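Side-chain contacts in lipid-transfer protein (Thermomonospora curvata, PDB 6OK1), which is of unknown function but belongs to the thiolase superfamily, whose members have a layered alpha/beta fold: residues V176-A181 with A187-R192; G337-E342 with G347-A352; A352-L357 with T370-T375. All blocks are in the same frame, centred on the assembly; numbering follows the deposited sequence.

Interaction 1: residues V176-A181 with A187-R192; sequences VDRKHA and AWFYQR
Ala181, near the end of helix 167-182, lies beside Ala187 with CA atoms 5.6 Å apart. The chain then folds back through two overlapping beta turns, type I from Ala187 to Tyr190 and type II from Phe189 to Arg192. Helix 167-182 is thus followed by a loop of two turns that packs against its last turns, in the thiolase N-terminal part of the chain. The turns bring Phe189 and the carbonyl of Arg192 up to the side chain of Arg178.

Arg178 makes the polar and stacking part of the contact. Its chain bends at chi2 (-72°) and again at chi3, which swings the guanidinium off the helix and flat onto the Phe189 ring. The two planes are 14° apart, and Arg178 CZ is 3.7 Å from the centre of the ring, a cation-pi stack. The opposite face of Phe189 receives Trp188 CD1, so the ring is held between the two. Trp188 itself makes a cation-pi contact with Lys20.

At its edge the guanidinium grips a carbonyl in plane: Arg178 NH2 donates to Arg192 O at 2.8 Å. Arg178 NE adds a weak bond to the same oxygen. This fixes the rotation of the group over the ring. Ile194 and Leu212 also pack against Arg178.

Closer to the helix end the contact is apolar, with Ala181 CB against Ala187 CB at 3.9 Å. Ala181 O also meets Tyr190 CA in a C-H...O contact of 3.5 Å. One water bridges the segments: it accepts from Arg178 NE at 2.9 Å and lies 2.8 Å from Phe189 O.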
loop_
_atom_site.group_PDB
_atom_site.type_symbol
_atom_site.label_atom_id
_atom_site.label_comp_id
_atom_site.label_asym_id
_atom_site.label_seq_id
_atom_site.Cartn_x
_atom_site.Cartn_y
_atom_site.Cartn_z
ATOM N N VAL A 176 -22.695 19.054 17.688
ATOM C CA VAL A 176 -23.590 18.541 16.646
ATOM C C VAL A 176 -23.261 17.085 16.324
ATOM O O VAL A 176 -24.165 16.257 16.154
ATOM C CB VAL A 176 -23.572 19.444 15.393
ATOM C CG1 VAL A 176 -22.304 19.259 14.583
ATOM C CG2 VAL A 176 -24.809 19.167 14.507
ATOM N N ASP A 177 -21.971 16.729 16.259
ATOM C CA ASP A 177 -21.626 15.318 16.146
ATOM C C ASP A 177 -22.326 14.484 17.215
ATOM O O ASP A 177 -22.902 13.428 16.927
ATOM C CB ASP A 177 -20.110 15.110 16.316
ATOM C CG ASP A 177 -19.309 15.254 15.035
ATOM O OD1 ASP A 177 -19.857 15.300 13.925
ATOM O OD2 ASP A 177 -18.058 15.318 15.171
ATOM N N ARG A 178 -22.187 14.888 18.477
ATOM C CA ARG A 178 -22.739 14.081 19.558
ATOM C C ARG A 178 -24.264 14.134 19.568
ATOM O O ARG A 178 -24.915 13.185 20.004
ATOM C CB ARG A 178 -22.155 14.545 20.895
ATOM C CG ARG A 178 -20.645 14.172 21.048
ATOM C CD ARG A 178 -20.426 12.679 21.270
ATOM N NE ARG A 178 -20.943 12.289 22.581
ATOM C CZ ARG A 178 -20.226 12.219 23.702
ATOM N NH1 ARG A 178 -18.917 12.459 23.699
ATOM N NH2 ARG A 178 -20.833 11.886 24.841
ATOM N N LYS A 179 -24.849 15.217 19.071
ATOM C CA LYS A 179 -26.306 15.261 18.954
ATOM C C LYS A 179 -26.796 14.168 18.009
ATOM O O LYS A 179 -27.758 13.436 18.300
ATOM C CB LYS A 179 -26.739 16.638 18.458
ATOM C CG LYS A 179 -28.249 16.805 18.241
ATOM C CD LYS A 179 -28.555 18.281 17.921
ATOM C CE LYS A 179 -30.022 18.529 17.731
ATOM N NZ LYS A 179 -30.270 19.968 17.460
ATOM N N HIS A 180 -26.125 14.029 16.872
ATOM C CA HIS A 180 -26.524 13.024 15.902
ATOM C C HIS A 180 -26.163 11.628 16.379
ATOM O O HIS A 180 -26.914 10.676 16.142
ATOM C CB HIS A 180 -25.872 13.319 14.553
ATOM C CG HIS A 180 -26.316 14.618 13.950
ATOM N ND1 HIS A 180 -25.624 15.251 12.938
ATOM C CD2 HIS A 180 -27.394 15.398 14.214
ATOM C CE1 HIS A 180 -26.246 16.375 12.617
ATOM N NE2 HIS A 180 -27.331 16.483 13.369
ATOM N N ALA A 181 -25.011 11.477 17.043
ATOM C CA ALA A 181 -24.657 10.168 17.569
ATOM C C ALA A 181 -25.672 9.701 18.604
ATOM O O ALA A 181 -25.938 8.500 18.728
ATOM C CB ALA A 181 -23.260 10.186 18.191
ATOM N N ALA A 187 -23.883 3.973 17.325
ATOM C CA ALA A 187 -22.846 4.891 17.770
ATOM C C ALA A 187 -22.405 4.586 19.192
ATOM O O ALA A 187 -23.203 4.179 20.048
ATOM C CB ALA A 187 -23.357 6.333 17.685
ATOM N N TRP A 188 -21.112 4.801 19.457
ATOM C CA TRP A 188 -20.624 4.539 20.800
ATOM C C TRP A 188 -21.300 5.446 21.802
ATOM O O TRP A 188 -21.525 5.045 22.949
ATOM C CB TRP A 188 -19.109 4.723 20.899
ATOM C CG TRP A 188 -18.619 4.291 22.242
ATOM C CD1 TRP A 188 -18.159 5.087 23.244
ATOM C CD2 TRP A 188 -18.585 2.945 22.744
ATOM N NE1 TRP A 188 -17.833 4.325 24.341
ATOM C CE2 TRP A 188 -18.085 3.007 24.056
ATOM C CE3 TRP A 188 -18.933 1.695 22.208
ATOM C CZ2 TRP A 188 -17.915 1.870 24.846
ATOM C CZ3 TRP A 188 -18.763 0.556 22.999
ATOM C CH2 TRP A 188 -18.268 0.661 24.314
ATOM N N PHE A 189 -21.643 6.665 21.393
ATOM C CA PHE A 189 -22.262 7.625 22.294
ATOM C C PHE A 189 -23.765 7.743 22.065
ATOM O O PHE A 189 -24.362 8.804 22.292
ATOM C CB PHE A 189 -21.556 8.968 22.181
ATOM C CG PHE A 189 -20.140 8.927 22.702
ATOM C CD1 PHE A 189 -19.883 8.841 24.076
ATOM C CD2 PHE A 189 -19.070 8.938 21.825
ATOM C CE1 PHE A 189 -18.587 8.782 24.562
ATOM C CE2 PHE A 189 -17.760 8.877 22.314
ATOM C CZ PHE A 189 -17.521 8.812 23.671
ATOM N N TYR A 190 -24.385 6.655 21.635
ATOM C CA TYR A 190 -25.837 6.540 21.645
ATOM C C TYR A 190 -26.394 6.987 22.995
ATOM O O TYR A 190 -25.903 6.574 24.047
ATOM C CB TYR A 190 -26.217 5.085 21.358
ATOM C CG TYR A 190 -27.710 4.806 21.249
ATOM C CD1 TYR A 190 -28.535 5.596 20.455
ATOM C CD2 TYR A 190 -28.278 3.739 21.919
ATOM C CE1 TYR A 190 -29.899 5.312 20.326
ATOM C CE2 TYR A 190 -29.626 3.451 21.794
ATOM C CZ TYR A 190 -30.429 4.249 21.011
ATOM O OH TYR A 190 -31.763 3.952 20.912
ATOM N N GLN A 191 -27.403 7.851 22.953
ATOM C CA GLN A 191 -28.097 8.340 24.145
ATOM C C GLN A 191 -27.197 9.162 25.069
ATOM O O GLN A 191 -27.518 9.348 26.242
ATOM C CB GLN A 191 -28.734 7.171 24.910
ATOM C CG GLN A 191 -29.714 6.363 24.034
ATOM C CD GLN A 191 -30.377 5.226 24.765
ATOM O OE1 GLN A 191 -29.752 4.536 25.561
ATOM N NE2 GLN A 191 -31.655 5.019 24.490
ATOM N N ARG A 192 -26.086 9.716 24.577
ATOM C CA ARG A 192 -25.170 10.473 25.433
ATOM C C ARG A 192 -24.764 11.782 24.759
ATOM O O ARG A 192 -23.589 12.021 24.474
ATOM C CB ARG A 192 -23.960 9.608 25.794
ATOM C CG ARG A 192 -24.399 8.340 26.509
ATOM C CD ARG A 192 -23.263 7.545 27.103
ATOM N NE ARG A 192 -22.542 8.293 28.128
ATOM C CZ ARG A 192 -21.704 7.735 28.995
ATOM N NH1 ARG A 192 -21.510 6.426 28.961
ATOM N NH2 ARG A 192 -21.061 8.482 29.890
HETATM O O HOH W 1 -23.511 11.367 21.592
#

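Interaction 2: residues G337-E342 with G347-A352; sequences GGQLGE and GMNGIA
Asn349 reaches from the first turn of helix 348-359 to Gln339 and Glu342 of segment 337-342, and its amide links the two. Both segments lie in the thiolase C-terminal domain-like part of the chain. Asn349 CB lies 3.5 Å from Glu342 OE1. CG sits between the backbone N and the carbonyl carbon (chi1 54°), which turns the amide toward the short helix 338-341. OD1 accepts from Gln339 NE2 at 2.9 Å, with the donor raised out of the carbonyl plane; Ile345 N adds a weak bond. ND2 donates to Glu342 OE1 at 2.8 Å. That oxygen lies near the amide plane of Asn349 and uses its anti lone pair, the one away from OE2. ND2 also donates to Ala343 O.

Gly347 N, at the N-cap position, donates to Gln339 OE1 at 3.0 Å. Glu342 OE1 takes a second bond from a water at 2.7 Å, which also donates to Asn349 O. Asn184 holds Glu342 OE2. These bonds satisfy buried polar groups and tie the glycine-rich segment 337-342 to the start of helix 348-359.

Around this network, Met348 and Ile351 face helix 86-98, and Asn349 touches Gln222 of strand 219-228. Leu340 packs on helix 167-182.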
loop_
_atom_site.group_PDB
_atom_site.type_symbol
_atom_site.label_atom_id
_atom_site.label_comp_id
_atom_site.label_asym_id
_atom_site.label_seq_id
_atom_site.Cartn_x
_atom_site.Cartn_y
_atom_site.Cartn_z
ATOM N N GLY A 337 -23.096 10.720 13.480
ATOM C CA GLY A 337 -22.327 11.104 14.645
ATOM C C GLY A 337 -20.852 11.312 14.369
ATOM O O GLY A 337 -20.126 11.760 15.263
ATOM N N GLY A 338 -20.392 11.006 13.154
ATOM C CA GLY A 338 -19.001 11.220 12.779
ATOM C C GLY A 338 -18.041 10.198 13.353
ATOM O O GLY A 338 -18.416 9.228 14.022
ATOM N N GLN A 339 -16.750 10.415 13.058
ATOM C CA GLN A 339 -15.722 9.631 13.717
ATOM C C GLN A 339 -15.747 9.904 15.213
ATOM O O GLN A 339 -15.403 9.028 16.017
ATOM C CB GLN A 339 -14.335 9.965 13.157
ATOM C CG GLN A 339 -14.223 9.791 11.658
ATOM C CD GLN A 339 -14.400 8.362 11.241
ATOM O OE1 GLN A 339 -13.507 7.545 11.428
ATOM N NE2 GLN A 339 -15.552 8.052 10.664
ATOM N N LEU A 340 -16.134 11.132 15.587
ATOM C CA LEU A 340 -16.100 11.572 16.982
ATOM C C LEU A 340 -17.200 10.910 17.806
ATOM O O LEU A 340 -16.979 10.549 18.971
ATOM C CB LEU A 340 -16.254 13.093 17.043
ATOM C CG LEU A 340 -15.947 13.736 18.381
ATOM C CD1 LEU A 340 -14.488 14.088 18.470
ATOM C CD2 LEU A 340 -16.807 14.962 18.599
ATOM N N GLY A 341 -18.378 10.731 17.216
ATOM C CA GLY A 341 -19.562 10.256 17.918
ATOM C C GLY A 341 -19.971 8.818 17.649
ATOM O O GLY A 341 -20.522 8.158 18.531
ATOM N N GLU A 342 -19.751 8.318 16.430
ATOM C CA GLU A 342 -20.132 6.934 16.116
ATOM C C GLU A 342 -18.954 6.004 16.388
ATOM O O GLU A 342 -19.014 5.157 17.284
ATOM C CB GLU A 342 -20.612 6.798 14.667
ATOM C CG GLU A 342 -20.959 5.343 14.332
ATOM C CD GLU A 342 -21.480 5.147 12.930
ATOM O OE1 GLU A 342 -20.649 5.123 12.017
ATOM O OE2 GLU A 342 -22.699 4.991 12.738
ATOM N N GLY A 347 -12.724 6.743 8.660
ATOM C CA GLY A 347 -13.568 7.363 7.650
ATOM C C GLY A 347 -14.493 6.422 6.910
ATOM O O GLY A 347 -15.467 6.875 6.297
ATOM N N MET A 348 -14.219 5.121 6.957
ATOM C CA MET A 348 -14.995 4.185 6.151
ATOM C C MET A 348 -16.450 4.134 6.571
ATOM O O MET A 348 -17.342 4.018 5.716
ATOM C CB MET A 348 -14.355 2.807 6.229
ATOM C CG MET A 348 -13.000 2.765 5.581
ATOM S SD MET A 348 -13.023 3.014 3.760
ATOM C CE MET A 348 -13.388 1.368 3.171
ATOM N N ASN A 349 -16.718 4.209 7.879
ATOM C CA ASN A 349 -18.096 4.217 8.339
ATOM C C ASN A 349 -18.832 5.489 7.925
ATOM O O ASN A 349 -20.053 5.459 7.789
ATOM C CB ASN A 349 -18.174 4.001 9.864
ATOM C CG ASN A 349 -17.316 4.980 10.659
ATOM O OD1 ASN A 349 -16.177 5.246 10.309
ATOM N ND2 ASN A 349 -17.861 5.492 11.767
ATOM N N GLY A 350 -18.114 6.571 7.629
ATOM C CA GLY A 350 -18.769 7.753 7.093
ATOM C C GLY A 350 -19.251 7.561 5.669
ATOM O O GLY A 350 -20.290 8.101 5.279
ATOM N N ILE A 351 -18.497 6.815 4.864
ATOM C CA ILE A 351 -18.978 6.512 3.519
ATOM C C ILE A 351 -20.267 5.712 3.613
ATOM O O ILE A 351 -21.217 5.957 2.873
ATOM C CB ILE A 351 -17.889 5.773 2.705
ATOM C CG1 ILE A 351 -16.608 6.623 2.629
ATOM C CG2 ILE A 351 -18.387 5.482 1.306
ATOM C CD1 ILE A 351 -15.384 5.923 2.002
ATOM N N ALA A 352 -20.330 4.759 4.541
ATOM C CA ALA A 352 -21.556 3.979 4.708
ATOM C C ALA A 352 -22.740 4.877 5.048
ATOM O O ALA A 352 -23.840 4.683 4.524
ATOM C CB ALA A 352 -21.349 2.927 5.786
HETATM O O HOH W 2 -21.805 4.305 9.665
#

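Interaction 3: residues A352-L357 with T370-T375; sequences AEAVRL and TNVLVT
Ala354 and Leu357 meet Val372 and Val374 through aliphatic groups, with no flat group between them. The flat groups of these segments lie to the side. The guanidinium of Arg356 has Ala352 O over one face, toward its rim. At its edge, in plane, is Glu353 OE1, which receives a bond from Arg356 NH1 at 3.0 Å, part of a salt bridge within the helix. The other carboxylate oxygen of Glu353 is held by Thr335 and Ser362.

The contact itself is a helix packed on a beta strand, a basic unit of the layered thiolase fold. The axes of helix 352-357 and strand 371-375 approach to 8.5 Å and run antiparallel, at 174°.

Ala354 CB sits against both valines. It is 3.7 Å from Val372 CG1 and 3.2 Å from Val374 CG2, which is tighter than usual for two carbons. The short alanine side chain is consistent with the close approach of the axes. In Val372, CG1 is anti to the backbone N (chi1 -179°) and CG2 lies beside it. This sends CG1 to Ala354 and to Leu357 CD1, the latter at 4.1 Å, while Val372 CG2 meets Leu357 CB at 3.9 Å. The side chains of Leu357 and Val372 cross at about a right angle.

Strand 371-375 runs between strands 290-292 and 382-388. Leu357 also touches Ala290 and Ile292. On the far side of the strand, Leu373 packs on helix 268-281. Val355, on the other side of the helix, faces Ile10 and Ile13 of strand 8-15.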
loop_
_atom_site.group_PDB
_atom_site.type_symbol
_atom_site.label_atom_id
_atom_site.label_comp_id
_atom_site.label_asym_id
_atom_site.label_seq_id
_atom_site.Cartn_x
_atom_site.Cartn_y
_atom_site.Cartn_z
ATOM N N ALA A 352 -20.330 4.759 4.541
ATOM C CA ALA A 352 -21.556 3.979 4.708
ATOM C C ALA A 352 -22.740 4.877 5.048
ATOM O O ALA A 352 -23.840 4.683 4.524
ATOM C CB ALA A 352 -21.349 2.927 5.786
ATOM N N GLU A 353 -22.541 5.863 5.938
ATOM C CA GLU A 353 -23.634 6.771 6.278
ATOM C C GLU A 353 -24.088 7.557 5.056
ATOM O O GLU A 353 -25.286 7.754 4.854
ATOM C CB GLU A 353 -23.224 7.728 7.401
ATOM C CG GLU A 353 -24.236 8.847 7.700
ATOM C CD GLU A 353 -25.549 8.347 8.315
ATOM O OE1 GLU A 353 -25.671 7.155 8.670
ATOM O OE2 GLU A 353 -26.462 9.176 8.440
ATOM N N ALA A 354 -23.143 7.995 4.218
ATOM C CA ALA A 354 -23.505 8.696 2.988
ATOM C C ALA A 354 -24.383 7.823 2.106
ATOM O O ALA A 354 -25.334 8.302 1.477
ATOM C CB ALA A 354 -22.230 9.106 2.250
ATOM N N VAL A 355 -24.067 6.536 2.042
ATOM C CA VAL A 355 -24.885 5.603 1.279
ATOM C C VAL A 355 -26.298 5.547 1.856
ATOM O O VAL A 355 -27.297 5.600 1.122
ATOM C CB VAL A 355 -24.222 4.213 1.263
ATOM C CG1 VAL A 355 -25.186 3.157 0.680
ATOM C CG2 VAL A 355 -22.895 4.236 0.454
ATOM N N ARG A 356 -26.413 5.462 3.181
ATOM C CA ARG A 356 -27.743 5.450 3.789
ATOM C C ARG A 356 -28.515 6.714 3.461
ATOM O O ARG A 356 -29.723 6.659 3.187
ATOM C CB ARG A 356 -27.638 5.277 5.299
ATOM C CG ARG A 356 -27.114 3.943 5.733
ATOM C CD ARG A 356 -27.166 3.854 7.267
ATOM N NE ARG A 356 -26.255 2.857 7.757
ATOM C CZ ARG A 356 -25.080 3.093 8.331
ATOM N NH1 ARG A 356 -24.643 4.327 8.600
ATOM N NH2 ARG A 356 -24.375 2.047 8.684
ATOM N N LEU A 357 -27.843 7.868 3.497
ATOM C CA LEU A 357 -28.527 9.119 3.189
ATOM C C LEU A 357 -29.096 9.081 1.773
ATOM O O LEU A 357 -30.256 9.469 1.552
ATOM C CB LEU A 357 -27.565 10.295 3.374
ATOM C CG LEU A 357 -27.193 10.658 4.816
ATOM C CD1 LEU A 357 -25.957 11.586 4.848
ATOM C CD2 LEU A 357 -28.341 11.315 5.514
ATOM N N THR A 370 -30.395 14.246 -2.342
ATOM C CA THR A 370 -30.007 13.800 -3.673
ATOM C C THR A 370 -28.516 13.518 -3.748
ATOM O O THR A 370 -28.117 12.462 -4.241
ATOM C CB THR A 370 -30.411 14.844 -4.720
ATOM O OG1 THR A 370 -31.832 14.994 -4.703
ATOM C CG2 THR A 370 -30.003 14.419 -6.107
ATOM N N ASN A 371 -27.690 14.460 -3.283
ATOM C CA ASN A 371 -26.235 14.380 -3.409
ATOM C C ASN A 371 -25.575 14.582 -2.048
ATOM O O ASN A 371 -25.903 15.530 -1.322
ATOM C CB ASN A 371 -25.704 15.429 -4.382
ATOM C CG ASN A 371 -26.351 15.331 -5.752
ATOM O OD1 ASN A 371 -26.177 14.342 -6.468
ATOM N ND2 ASN A 371 -27.084 16.374 -6.131
ATOM N N VAL A 372 -24.635 13.701 -1.715
ATOM C CA VAL A 372 -23.924 13.737 -0.441
ATOM C C VAL A 372 -22.433 13.820 -0.717
ATOM O O VAL A 372 -21.891 13.009 -1.473
ATOM C CB VAL A 372 -24.229 12.499 0.422
ATOM C CG1 VAL A 372 -23.465 12.606 1.759
ATOM C CG2 VAL A 372 -25.712 12.372 0.673
ATOM N N LEU A 373 -21.757 14.772 -0.087
ATOM C CA LEU A 373 -20.309 14.892 -0.221
ATOM C C LEU A 373 -19.656 14.271 1.002
ATOM O O LEU A 373 -20.060 14.555 2.137
ATOM C CB LEU A 373 -19.886 16.355 -0.387
ATOM C CG LEU A 373 -18.442 16.564 -0.864
ATOM C CD1 LEU A 373 -18.319 17.863 -1.608
ATOM C CD2 LEU A 373 -17.461 16.570 0.263
ATOM N N VAL A 374 -18.667 13.406 0.766
ATOM C CA VAL A 374 -17.940 12.717 1.829
ATOM C C VAL A 374 -16.463 13.040 1.697
ATOM O O VAL A 374 -15.904 12.964 0.598
ATOM C CB VAL A 374 -18.138 11.192 1.786
ATOM C CG1 VAL A 374 -17.432 10.559 3.020
ATOM C CG2 VAL A 374 -19.576 10.845 1.719
ATOM N N THR A 375 -15.825 13.391 2.809
ATOM C CA THR A 375 -14.380 13.591 2.819
ATOM C C THR A 375 -13.670 12.506 3.609
ATOM O O THR A 375 -14.229 11.891 4.515
ATOM C CB THR A 375 -13.982 14.950 3.411
ATOM O OG1 THR A 375 -14.423 15.044 4.773
ATOM C CG2 THR A 375 -14.592 16.070 2.603
#

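The three interactions follow one another along the chain. Interaction 1 lies in the thiolase N-terminal part of the chain; interactions 2 and 3 lie in the C-terminal domain-like part. Interactions 1 and 2 have centres about 11 Å apart and touch: Trp188 N probably bonds to Glu342 O, so the two parts touch here. Interactions 2 and 3, also about 11 Å apart between centres, share Ala352 and use successive turns of helix 348-359. This helix packs against segment 337-342 at its start and against strand 371-375 of the large mixed sheet further along. Interactions 1 and 3 do not touch; their centres are about 18 Å apart. Interaction 1 lies farthest from the chain centre.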